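Long-range contact in quinoline 2-oxidoreductase medium subunit (Pseudomonas putida, PDB 1T3Q), which binds FAD and probably passes electrons through it, as the flavoprotein subunit of a molybdenum hydroxylase that oxidises quinoline: residues C[173-185]-C[191-203]. Sequence-based numbering, arbitrary orientation.
Sequences IPALHWEFDEYAR and ALVMAAAGLSMQG
Trp178 lies against Gly198 at a tightly packed point of the two antiparallel strands: Trp178 CZ3 is 3.2 Å from Gly198 N, and Gly198 CA stands 3.5 Å from the centroid of the six-membered ring, 16° off its normal, a CH-pi contact over the face. Trp178 CG is anti to its carbonyl carbon (chi1 -68°), which swings the indole across the neighbouring strand; a CB on Gly198 would collide with Trp178 CE2. Trp178 CZ3 also reaches Ala196 CB at 3.8 Å. An alanine in place of Trp178 would probably uncover Gly198 and leave a gap beside Ala196 and Thr130. Further along, Met194 SD sits at the Phe180 ring edge, 5.1 Å from its centroid, a Met-aromatic contact; both side chains touch Phe126 of helix 123-130. The opposite face is looser around partly exposed Glu179 and Asp181: Glu179 CB stays 4.4 Å from Ala197 O, Asp181 CB 4.8 Å from Ala195 O, and their carboxylates form salt bridges, Glu179 with Lys95 and Asp181 with Arg274. It closes up again where buried Tyr183 meets Val193 CG2. Alternating hydrogen-bonded and non-hydrogen-bonded pairs mark an antiparallel ladder, which the short connection makes a beta hairpin of the CO dehydrogenase flavoprotein C-terminal domain.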
# COMPACT_ATOMS: atom_id res chain seq x y z
N ILE C 173 36.59 52.70 8.12
CA ILE C 173 35.96 52.84 9.43
C ILE C 173 35.36 54.25 9.47
O ILE C 173 36.09 55.24 9.43
CB ILE C 173 36.98 52.64 10.56
CG1 ILE C 173 37.51 51.21 10.52
CG2 ILE C 173 36.33 52.93 11.91
CD1 ILE C 173 38.56 50.90 11.56
N PRO C 174 34.03 54.35 9.53
CA PRO C 174 33.35 55.65 9.57
C PRO C 174 33.67 56.57 10.74
O PRO C 174 33.85 56.13 11.87
CB PRO C 174 31.87 55.27 9.51
CG PRO C 174 31.84 53.94 10.20
CD PRO C 174 33.05 53.25 9.63
N ALA C 175 33.73 57.87 10.44
CA ALA C 175 33.98 58.88 11.46
C ALA C 175 32.60 59.37 11.89
O ALA C 175 32.38 59.73 13.05
CB ALA C 175 34.79 60.03 10.86
N LEU C 176 31.67 59.38 10.94
CA LEU C 176 30.30 59.80 11.20
C LEU C 176 29.59 58.74 12.02
O LEU C 176 29.96 57.56 11.97
CB LEU C 176 29.54 59.98 9.89
CG LEU C 176 30.02 61.02 8.88
CD1 LEU C 176 29.36 60.76 7.53
CD2 LEU C 176 29.68 62.42 9.39
N HIS C 177 28.58 59.15 12.78
CA HIS C 177 27.80 58.20 13.56
C HIS C 177 26.58 57.84 12.71
O HIS C 177 25.77 58.70 12.38
CB HIS C 177 27.34 58.80 14.88
CG HIS C 177 26.40 57.92 15.64
ND1 HIS C 177 25.05 57.89 15.39
CD2 HIS C 177 26.63 56.98 16.59
CE1 HIS C 177 24.48 56.98 16.16
NE2 HIS C 177 25.42 56.41 16.89
N TRP C 178 26.46 56.56 12.37
CA TRP C 178 25.37 56.08 11.53
C TRP C 178 24.18 55.39 12.20
O TRP C 178 24.32 54.71 13.21
CB TRP C 178 25.91 55.10 10.48
CG TRP C 178 26.79 55.70 9.45
CD1 TRP C 178 28.16 55.74 9.44
CD2 TRP C 178 26.36 56.34 8.24
NE1 TRP C 178 28.61 56.35 8.29
CE2 TRP C 178 27.53 56.73 7.54
CE3 TRP C 178 25.11 56.61 7.68
CZ2 TRP C 178 27.47 57.39 6.30
CZ3 TRP C 178 25.05 57.26 6.45
CH2 TRP C 178 26.23 57.64 5.78
N GLU C 179 23.02 55.59 11.59
CA GLU C 179 21.78 54.96 12.04
C GLU C 179 21.05 54.61 10.74
O GLU C 179 21.15 55.34 9.75
CB GLU C 179 20.94 55.90 12.90
CG GLU C 179 21.57 56.20 14.26
CD GLU C 179 21.71 54.96 15.15
OE1 GLU C 179 22.35 55.07 16.22
OE2 GLU C 179 21.20 53.89 14.78
N PHE C 180 20.34 53.50 10.75
CA PHE C 180 19.63 53.03 9.57
C PHE C 180 18.22 52.57 9.91
O PHE C 180 17.94 52.16 11.03
CB PHE C 180 20.41 51.86 8.95
CG PHE C 180 19.67 51.13 7.86
CD1 PHE C 180 19.80 51.52 6.53
CD2 PHE C 180 18.84 50.05 8.16
CE1 PHE C 180 19.13 50.84 5.51
CE2 PHE C 180 18.16 49.36 7.16
CZ PHE C 180 18.30 49.75 5.83
N ASP C 181 17.33 52.65 8.93
CA ASP C 181 15.96 52.22 9.11
C ASP C 181 15.33 52.04 7.73
O ASP C 181 15.87 52.51 6.73
CB ASP C 181 15.17 53.24 9.92
CG ASP C 181 13.93 52.65 10.55
OD1 ASP C 181 13.18 53.41 11.19
OD2 ASP C 181 13.70 51.42 10.41
N GLU C 182 14.20 51.35 7.68
CA GLU C 182 13.52 51.12 6.42
C GLU C 182 12.06 50.81 6.66
O GLU C 182 11.64 50.59 7.80
CB GLU C 182 14.18 49.94 5.68
CG GLU C 182 13.88 48.57 6.30
CD GLU C 182 14.64 47.45 5.61
OE1 GLU C 182 14.18 46.29 5.67
OE2 GLU C 182 15.71 47.73 5.03
N TYR C 183 11.27 50.80 5.59
CA TYR C 183 9.85 50.49 5.69
C TYR C 183 9.60 49.22 4.88
O TYR C 183 9.82 49.20 3.67
CB TYR C 183 9.02 51.63 5.10
CG TYR C 183 7.52 51.44 5.27
CD1 TYR C 183 6.88 51.88 6.43
CD2 TYR C 183 6.75 50.85 4.27
CE1 TYR C 183 5.50 51.74 6.58
CE2 TYR C 183 5.37 50.70 4.42
CZ TYR C 183 4.75 51.15 5.58
OH TYR C 183 3.38 51.04 5.72
N ALA C 184 9.14 48.18 5.56
CA ALA C 184 8.82 46.90 4.93
C ALA C 184 7.51 46.42 5.53
O ALA C 184 7.25 46.65 6.72
CB ALA C 184 9.94 45.89 5.19
N ARG C 185 6.67 45.76 4.73
CA ARG C 185 5.39 45.25 5.22
C ARG C 185 5.55 44.59 6.60
O ARG C 185 4.79 44.89 7.53
CB ARG C 185 4.81 44.25 4.21
CG ARG C 185 4.50 44.88 2.85
CD ARG C 185 3.35 45.88 2.94
NE ARG C 185 2.06 45.26 2.64
CZ ARG C 185 0.97 45.39 3.39
NH1 ARG C 185 -0.16 44.80 3.04
NH2 ARG C 185 1.03 46.10 4.51
N ALA C 191 12.26 46.04 1.60
CA ALA C 191 11.84 47.39 1.92
C ALA C 191 11.30 48.19 0.75
O ALA C 191 11.79 48.08 -0.37
CB ALA C 191 13.00 48.15 2.56
N LEU C 192 10.28 49.00 1.01
CA LEU C 192 9.73 49.85 -0.02
C LEU C 192 10.70 51.03 -0.11
O LEU C 192 10.93 51.58 -1.18
CB LEU C 192 8.34 50.35 0.36
CG LEU C 192 7.20 49.32 0.34
CD1 LEU C 192 5.89 50.01 0.68
CD2 LEU C 192 7.12 48.67 -1.03
N VAL C 193 11.27 51.39 1.04
CA VAL C 193 12.22 52.49 1.14
C VAL C 193 13.14 52.30 2.34
O VAL C 193 12.71 51.83 3.40
CB VAL C 193 11.52 53.87 1.29
CG1 VAL C 193 10.63 54.15 0.09
CG2 VAL C 193 10.69 53.89 2.58
N MET C 194 14.41 52.65 2.18
CA MET C 194 15.36 52.57 3.28
C MET C 194 16.16 53.86 3.31
O MET C 194 16.24 54.56 2.30
CB MET C 194 16.30 51.36 3.12
CG MET C 194 17.12 51.31 1.84
SD MET C 194 18.22 49.88 1.86
CE MET C 194 17.10 48.58 1.40
N ALA C 195 16.70 54.20 4.47
CA ALA C 195 17.47 55.43 4.60
C ALA C 195 18.54 55.29 5.67
O ALA C 195 18.38 54.54 6.64
CB ALA C 195 16.55 56.60 4.94
N ALA C 196 19.64 56.00 5.48
CA ALA C 196 20.74 55.98 6.42
C ALA C 196 21.14 57.42 6.67
O ALA C 196 21.04 58.28 5.79
CB ALA C 196 21.92 55.21 5.83
N ALA C 197 21.56 57.70 7.90
CA ALA C 197 21.96 59.05 8.26
C ALA C 197 23.26 58.98 9.05
O ALA C 197 23.31 58.35 10.11
CB ALA C 197 20.88 59.73 9.08
N GLY C 198 24.30 59.60 8.51
CA GLY C 198 25.59 59.63 9.17
C GLY C 198 25.82 61.06 9.61
O GLY C 198 25.86 61.97 8.79
N LEU C 199 25.98 61.27 10.92
CA LEU C 199 26.18 62.61 11.44
C LEU C 199 27.40 62.80 12.31
O LEU C 199 27.86 61.88 12.98
CB LEU C 199 24.96 63.04 12.26
CG LEU C 199 23.58 62.95 11.61
CD1 LEU C 199 22.53 63.37 12.63
CD2 LEU C 199 23.53 63.84 10.38
N SER C 200 27.91 64.03 12.28
CA SER C 200 29.04 64.42 13.10
C SER C 200 28.48 65.60 13.90
O SER C 200 28.04 66.60 13.33
CB SER C 200 30.21 64.88 12.24
OG SER C 200 31.26 65.37 13.05
N MET C 201 28.46 65.46 15.22
CA MET C 201 27.92 66.50 16.08
C MET C 201 29.00 67.09 16.97
O MET C 201 29.73 66.37 17.64
CB MET C 201 26.80 65.94 16.95
CG MET C 201 25.70 65.19 16.19
SD MET C 201 24.68 66.23 15.14
CE MET C 201 23.39 66.71 16.29
N GLN C 202 29.09 68.42 16.97
CA GLN C 202 30.06 69.13 17.80
C GLN C 202 29.16 69.95 18.71
O GLN C 202 28.73 71.04 18.35
CB GLN C 202 30.93 70.04 16.94
CG GLN C 202 32.38 70.09 17.38
CD GLN C 202 33.32 69.39 16.42
OE1 GLN C 202 33.39 69.73 15.24
NE2 GLN C 202 34.06 68.41 16.93
N GLY C 203 28.87 69.40 19.88
CA GLY C 203 27.97 70.06 20.80
C GLY C 203 26.62 69.50 20.41
O GLY C 203 26.51 68.30 20.16